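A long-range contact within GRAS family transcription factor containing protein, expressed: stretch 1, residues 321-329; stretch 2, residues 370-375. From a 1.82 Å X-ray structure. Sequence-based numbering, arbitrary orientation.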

# COMPACT_ATOMS: atom_id res chain seq x y z
N CYS A 321 6.14 -6.89 -34.84
CA CYS A 321 4.90 -7.65 -34.82
C CYS A 321 3.71 -6.78 -35.15
O CYS A 321 2.58 -7.22 -35.05
CB CYS A 321 4.74 -8.36 -33.45
SG CYS A 321 5.99 -9.68 -33.26
N GLY A 322 3.95 -5.54 -35.54
CA GLY A 322 2.89 -4.74 -36.09
C GLY A 322 2.24 -3.80 -35.08
O GLY A 322 1.24 -3.19 -35.42
N PHE A 323 2.77 -3.71 -33.86
CA PHE A 323 2.21 -2.77 -32.86
C PHE A 323 2.83 -1.39 -32.95
O PHE A 323 3.96 -1.27 -33.41
CB PHE A 323 2.45 -3.32 -31.45
CG PHE A 323 1.63 -4.56 -31.15
CD1 PHE A 323 0.26 -4.45 -30.86
CD2 PHE A 323 2.24 -5.81 -31.19
CE1 PHE A 323 -0.52 -5.60 -30.55
CE2 PHE A 323 1.49 -6.98 -30.91
CZ PHE A 323 0.09 -6.86 -30.61
N GLU A 324 2.15 -0.38 -32.43
CA GLU A 324 2.70 0.97 -32.37
C GLU A 324 2.57 1.47 -30.93
O GLU A 324 1.64 1.08 -30.22
CB GLU A 324 1.95 1.91 -33.33
CG GLU A 324 0.60 2.29 -32.83
CD GLU A 324 -0.24 3.10 -33.81
OE1 GLU A 324 0.17 3.24 -34.98
OE2 GLU A 324 -1.31 3.59 -33.40
N PRO A 325 3.48 2.33 -30.50
CA PRO A 325 3.44 2.88 -29.14
C PRO A 325 2.18 3.69 -28.90
O PRO A 325 1.63 4.36 -29.79
CB PRO A 325 4.70 3.77 -29.06
CG PRO A 325 5.50 3.49 -30.29
CD PRO A 325 4.57 2.90 -31.32
N VAL A 326 1.68 3.59 -27.67
CA VAL A 326 0.53 4.40 -27.21
C VAL A 326 1.05 5.26 -26.05
O VAL A 326 1.58 4.74 -25.07
CB VAL A 326 -0.62 3.49 -26.76
CG1 VAL A 326 -1.74 4.33 -26.13
CG2 VAL A 326 -1.14 2.67 -27.98
N PRO A 327 0.85 6.60 -26.11
CA PRO A 327 1.33 7.41 -24.96
C PRO A 327 0.67 7.04 -23.66
O PRO A 327 -0.51 6.76 -23.64
CB PRO A 327 0.94 8.85 -25.32
CG PRO A 327 0.75 8.83 -26.78
CD PRO A 327 0.24 7.43 -27.16
N LEU A 328 1.42 7.01 -22.56
CA LEU A 328 0.75 6.75 -21.30
C LEU A 328 0.01 8.04 -20.85
O LEU A 328 0.29 9.14 -21.32
CB LEU A 328 1.73 6.26 -20.25
CG LEU A 328 2.36 4.90 -20.57
CD1 LEU A 328 3.50 4.50 -19.57
CD2 LEU A 328 1.32 3.77 -20.66
N SER A 329 -0.94 7.81 -19.96
CA SER A 329 -1.84 8.80 -19.42
C SER A 329 -1.06 9.95 -18.94
O SER A 329 0.03 9.83 -18.31
CB SER A 329 -2.63 8.21 -18.25
OG SER A 329 -3.34 9.18 -17.55
N THR A 370 9.93 -1.42 -16.31
CA THR A 370 9.40 -0.50 -17.32
C THR A 370 8.03 -0.92 -17.81
O THR A 370 7.80 -2.10 -18.10
CB THR A 370 10.41 -0.46 -18.47
OG1 THR A 370 11.68 -0.12 -17.87
CG2 THR A 370 10.05 0.52 -19.52
N VAL A 371 7.12 0.04 -17.98
CA VAL A 371 5.77 -0.26 -18.42
C VAL A 371 5.52 0.53 -19.69
O VAL A 371 5.99 1.68 -19.83
CB VAL A 371 4.73 0.12 -17.35
CG1 VAL A 371 3.28 -0.05 -17.91
CG2 VAL A 371 4.86 -0.88 -16.16
N SER A 372 4.81 -0.06 -20.65
CA SER A 372 4.46 0.63 -21.89
C SER A 372 3.15 0.08 -22.43
O SER A 372 2.70 -1.01 -22.02
CB SER A 372 5.56 0.46 -22.96
OG SER A 372 5.91 -0.91 -23.08
N ALA A 373 2.52 0.83 -23.30
CA ALA A 373 1.25 0.44 -23.92
C ALA A 373 1.41 0.46 -25.45
O ALA A 373 2.16 1.30 -25.97
CB ALA A 373 0.12 1.41 -23.50
N TRP A 374 0.69 -0.42 -26.15
CA TRP A 374 0.88 -0.66 -27.60
C TRP A 374 -0.46 -0.91 -28.23
O TRP A 374 -1.37 -1.39 -27.54
CB TRP A 374 1.78 -1.91 -27.84
CG TRP A 374 3.08 -1.73 -27.12
CD1 TRP A 374 3.36 -2.04 -25.79
CD2 TRP A 374 4.27 -1.17 -27.67
NE1 TRP A 374 4.66 -1.69 -25.51
CE2 TRP A 374 5.24 -1.15 -26.63
CE3 TRP A 374 4.60 -0.65 -28.94
CZ2 TRP A 374 6.53 -0.64 -26.82
CZ3 TRP A 374 5.94 -0.12 -29.12
CH2 TRP A 374 6.87 -0.14 -28.06
N ARG A 375 -0.62 -0.69 -29.53
CA ARG A 375 -1.85 -1.21 -30.20
C ARG A 375 -1.63 -1.55 -31.70
O ARG A 375 -0.56 -1.06 -32.18
CB ARG A 375 -3.00 -0.21 -30.10
CG ARG A 375 -2.75 1.15 -30.81
CD ARG A 375 -4.05 1.98 -30.92
NE ARG A 375 -4.82 1.92 -29.68
CZ ARG A 375 -4.97 2.94 -28.82
NH1 ARG A 375 -4.41 4.12 -29.10
NH2 ARG A 375 -5.68 2.79 -27.68
O HOH W 1 -0.67 -0.55 -34.80
O HOH W 2 3.54 3.46 -23.89

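Stretch 1 pairs antiparallel with the end of the strand in stretch 2 at Pro 325 and Val 326, held by three backbone hydrogen bonds and a band of apolar side chains; together the stretches bury 559 Å² of surface. Cys 321, the first residue after a helix to leave helical angles, stands clear of the contact. Gly 322 follows with phi/psi of 97/6, where a CB would be jammed against the carbonyl O of Cys 321, so glycine suits the turn. Gly 322 O accepts a weak hydrogen bond from the O of water 1 (3.3 Å), which also donates to Arg 375 O (2.7 Å) and so bridges the two stretches at this end.

Phe 323 is buried, and its CA-to-CB bond points toward stretch 2. Phe 323 CB packs on Trp 374 CB at 3.9 Å, Arg 375 C lies at the edge of the Phe 323 ring, and Phe 323 CA makes a CA-H...O contact with Arg 375 O at 3.3 Å. Glu 324 makes two of the three hydrogen bonds, both through its backbone: Glu 324 N donates to Arg 375 O (2.8 Å) and Glu 324 O accepts from Arg 375 N (3.0 Å), a closed pair of nearly equal bonds. The same Glu 324 O receives a CA-H...O contact from Trp 374 CA at 3.2 Å. CA-to-CB of Glu 324 points away overall, though CB touches stretch 2 and Glu 324 OE2 lies 3.8 Å from Arg 375 CG; the residue is exposed, as suits a charged group.

Pro 325 sits opposite Trp 374 in a non-hydrogen-bonded pair, Pro 325 CA to Trp 374 CA 4.6 Å, a position where its lack of an N-H costs no bond to the partner strand. Their side chains diverge from CB, yet the breadth of the indole still brings Trp 374 CZ3 to 3.8 Å from Pro 325 CG. Within stretch 2, Trp 374 NE1 donates to Ser 372 OG (2.8 Å), satisfying the indole's polar atom in its buried setting.

Val 326 N donates the third bond, to Ala 373 O (2.9 Å). Val 326 CB lies 3.9 Å from Ala 373 CB, and Val 326 CG2 reaches Arg 375 CG at 3.6 Å and lies over one face of the guanidinium, an apolar contact that leaves NE and NH2 free for hydrogen bonds elsewhere in the structure. The O of water 2 lies 2.6 Å from Val 326 O and accepts from Ala 373 N (2.9 Å). Pro 327 makes no contact. Leu 328 starts sideways, but its end comes nearer: Leu 328 CD2 meets Ala 373 CB at 3.9 Å and Leu 328 CD1 approaches Val 371 O at 3.8 Å. Ser 329 is out of reach.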